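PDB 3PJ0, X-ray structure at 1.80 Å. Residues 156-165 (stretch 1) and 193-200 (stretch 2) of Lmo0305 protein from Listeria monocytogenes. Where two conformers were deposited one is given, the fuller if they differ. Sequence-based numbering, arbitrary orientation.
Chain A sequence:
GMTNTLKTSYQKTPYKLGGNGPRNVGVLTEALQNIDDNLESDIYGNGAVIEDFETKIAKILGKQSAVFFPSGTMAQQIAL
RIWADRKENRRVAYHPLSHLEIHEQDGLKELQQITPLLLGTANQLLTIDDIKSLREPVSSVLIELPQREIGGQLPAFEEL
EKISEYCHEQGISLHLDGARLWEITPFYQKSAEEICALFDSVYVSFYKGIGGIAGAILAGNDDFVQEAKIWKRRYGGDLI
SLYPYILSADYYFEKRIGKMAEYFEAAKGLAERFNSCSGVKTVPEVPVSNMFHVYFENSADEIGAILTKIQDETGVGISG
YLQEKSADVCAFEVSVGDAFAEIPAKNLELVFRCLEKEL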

# COMPACT_ATOMS: atom_id res chain seq x y z
N ALA A 156 24.83 -1.18 -23.97
CA ALA A 156 25.77 -2.29 -23.83
C ALA A 156 26.18 -2.38 -22.34
O ALA A 156 26.26 -1.35 -21.65
CB ALA A 156 26.99 -2.04 -24.69
N PHE A 157 26.43 -3.59 -21.85
CA PHE A 157 26.80 -3.73 -20.44
C PHE A 157 28.06 -2.92 -20.10
O PHE A 157 28.11 -2.26 -19.08
CB PHE A 157 26.96 -5.21 -20.02
CG PHE A 157 26.98 -5.39 -18.52
CD1 PHE A 157 25.80 -5.38 -17.79
CD2 PHE A 157 28.18 -5.51 -17.83
CE1 PHE A 157 25.81 -5.52 -16.40
CE2 PHE A 157 28.20 -5.64 -16.43
CZ PHE A 157 27.02 -5.63 -15.73
N GLU A 158 29.04 -2.92 -21.00
CA GLU A 158 30.28 -2.16 -20.77
C GLU A 158 30.04 -0.67 -20.57
O GLU A 158 30.80 0.01 -19.89
CB GLU A 158 31.28 -2.39 -21.91
CG GLU A 158 31.78 -3.83 -22.01
CD GLU A 158 30.76 -4.80 -22.60
OE1 GLU A 158 29.75 -4.33 -23.17
OE2 GLU A 158 30.96 -6.02 -22.49
N GLU A 159 28.97 -0.14 -21.17
CA GLU A 159 28.65 1.27 -21.00
C GLU A 159 28.02 1.53 -19.63
O GLU A 159 28.16 2.61 -19.04
CB GLU A 159 27.77 1.75 -22.15
CG GLU A 159 28.45 1.68 -23.52
CD GLU A 159 29.69 2.58 -23.68
OE1 GLU A 159 29.93 3.48 -22.84
OE2 GLU A 159 30.42 2.40 -24.69
N LEU A 160 27.30 0.54 -19.10
CA LEU A 160 26.73 0.64 -17.77
C LEU A 160 27.89 0.62 -16.78
O LEU A 160 27.92 1.38 -15.84
CB LEU A 160 25.73 -0.51 -17.57
CG LEU A 160 24.79 -0.53 -16.37
CD1 LEU A 160 23.94 0.73 -16.32
CD2 LEU A 160 23.91 -1.77 -16.47
N GLU A 161 28.90 -0.22 -17.04
CA GLU A 161 30.10 -0.25 -16.18
C GLU A 161 30.77 1.12 -16.15
O GLU A 161 31.12 1.65 -15.10
CB GLU A 161 31.08 -1.32 -16.67
CG GLU A 161 30.58 -2.74 -16.48
CD GLU A 161 31.50 -3.80 -17.08
OE1 GLU A 161 32.17 -3.53 -18.10
OE2 GLU A 161 31.56 -4.92 -16.53
N LYS A 162 30.93 1.72 -17.31
CA LYS A 162 31.57 3.05 -17.40
C LYS A 162 30.74 4.13 -16.67
O LYS A 162 31.28 5.06 -16.05
CB LYS A 162 31.84 3.38 -18.87
CG LYS A 162 32.89 2.45 -19.47
CD LYS A 162 33.05 2.56 -20.97
CE LYS A 162 34.19 1.62 -21.41
NZ LYS A 162 34.25 1.41 -22.89
N ILE A 163 29.42 4.03 -16.75
CA ILE A 163 28.55 4.98 -16.04
C ILE A 163 28.74 4.84 -14.53
O ILE A 163 28.85 5.83 -13.79
CB ILE A 163 27.08 4.78 -16.45
CG1 ILE A 163 26.85 5.40 -17.83
CG2 ILE A 163 26.16 5.39 -15.39
CD1 ILE A 163 25.45 5.19 -18.39
N SER A 164 28.78 3.58 -14.08
CA SER A 164 28.98 3.25 -12.66
C SER A 164 30.31 3.79 -12.18
O SER A 164 30.39 4.43 -11.14
CB SER A 164 28.92 1.72 -12.44
OG SER A 164 28.97 1.41 -11.04
N GLU A 165 31.36 3.53 -12.96
CA GLU A 165 32.72 3.97 -12.58
C GLU A 165 32.79 5.51 -12.49
O GLU A 165 33.38 6.04 -11.57
CB GLU A 165 33.77 3.41 -13.55
CG GLU A 165 33.90 1.86 -13.42
CD GLU A 165 34.61 1.15 -14.60
OE1 GLU A 165 34.55 1.63 -15.76
OE2 GLU A 165 35.19 0.08 -14.37
N GLU A 193 22.45 -10.23 -9.49
CA GLU A 193 23.50 -9.74 -8.59
C GLU A 193 24.56 -8.95 -9.34
O GLU A 193 24.98 -7.88 -8.91
CB GLU A 193 24.14 -10.90 -7.82
CG GLU A 193 25.29 -10.49 -6.93
CD GLU A 193 25.79 -11.61 -6.01
OE1 GLU A 193 25.39 -12.77 -6.17
OE2 GLU A 193 26.60 -11.29 -5.12
N GLU A 194 25.02 -9.49 -10.47
CA GLU A 194 26.05 -8.81 -11.27
C GLU A 194 25.60 -7.45 -11.73
O GLU A 194 26.34 -6.48 -11.60
CB GLU A 194 26.47 -9.66 -12.47
CG GLU A 194 27.37 -10.79 -12.11
CD GLU A 194 27.82 -11.57 -13.32
OE1 GLU A 194 27.00 -12.33 -13.90
OE2 GLU A 194 28.99 -11.41 -13.72
N ILE A 195 24.37 -7.36 -12.24
CA ILE A 195 23.82 -6.09 -12.71
C ILE A 195 23.67 -5.10 -11.54
O ILE A 195 24.10 -3.95 -11.62
CB ILE A 195 22.45 -6.32 -13.42
CG1 ILE A 195 22.62 -7.17 -14.68
CG2 ILE A 195 21.76 -5.00 -13.85
CD1 ILE A 195 21.28 -7.72 -15.22
N CYS A 196 23.10 -5.59 -10.44
CA CYS A 196 22.87 -4.74 -9.27
C CYS A 196 24.15 -4.29 -8.56
O CYS A 196 24.12 -3.27 -7.83
CB CYS A 196 21.97 -5.44 -8.27
SG CYS A 196 20.28 -5.66 -8.86
N ALA A 197 25.24 -5.03 -8.76
CA ALA A 197 26.54 -4.70 -8.14
C ALA A 197 27.09 -3.34 -8.59
O ALA A 197 27.99 -2.79 -7.93
CB ALA A 197 27.59 -5.79 -8.41
N LEU A 198 26.59 -2.83 -9.71
CA LEU A 198 27.06 -1.56 -10.23
C LEU A 198 26.30 -0.37 -9.62
O LEU A 198 26.63 0.78 -9.91
CB LEU A 198 26.89 -1.53 -11.75
CG LEU A 198 27.65 -2.56 -12.57
CD1 LEU A 198 27.27 -2.37 -14.07
CD2 LEU A 198 29.13 -2.40 -12.35
N PHE A 199 25.31 -0.66 -8.76
CA PHE A 199 24.41 0.34 -8.21
C PHE A 199 24.46 0.38 -6.70
O PHE A 199 24.72 -0.62 -6.05
CB PHE A 199 22.95 -0.01 -8.63
CG PHE A 199 22.70 0.13 -10.10
CD1 PHE A 199 22.29 1.36 -10.61
CD2 PHE A 199 22.90 -0.94 -10.96
CE1 PHE A 199 22.06 1.52 -11.99
CE2 PHE A 199 22.68 -0.79 -12.34
CZ PHE A 199 22.25 0.45 -12.85
N ASP A 200 24.22 1.56 -6.16
CA ASP A 200 24.10 1.74 -4.72
C ASP A 200 22.78 1.17 -4.19
O ASP A 200 22.74 0.66 -3.09
CB ASP A 200 24.15 3.23 -4.41
CG ASP A 200 25.50 3.79 -4.63
OD1 ASP A 200 26.38 3.46 -3.80
OD2 ASP A 200 25.72 4.53 -5.61

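The contact reads as one helical face laid against a second helical segment and the type I turn from Cys 196 to Phe 199, with Leu 198 at the centre of the contacts: 106 Å² of it is covered, the largest share of any residue here, out of 333 Å² buried in total over both sides. Ala 156 sits at the N-cap position, right before the helix, and stays clear of the partner. One residue on, Phe 157 leaves the backbone sideways, but its t rotamer carries the ring inward: CZ lies 3.7 Å from Leu 198 CD1, and CE1 lies 4.0 Å from Ile 195 CG1. A long flat side chain suits this place, where the backbones are still far apart, with 8.6 Å between the CA atoms of Phe 157 and Ile 195.

One turn later the CA-to-CB bond of Leu 160 points toward the partner, and the residue is buried. Its CG packs 3.9 Å from Leu 198 CD1, while its CD1 reaches Phe 199 CZ, also at 3.9 Å. Glu 161 points away, yet its CG, the aliphatic part of the chain, passes 4.1 Å from Leu 198 CD1.

At Ser 164 the CA atom comes within 5.7 Å of that of Leu 198, and a small side chain fits. Its OG donates a 2.7 Å hydrogen bond to Leu 198 O, the single polar link across the contact. Leu 198 thus serves twice, through side chain and carbonyl.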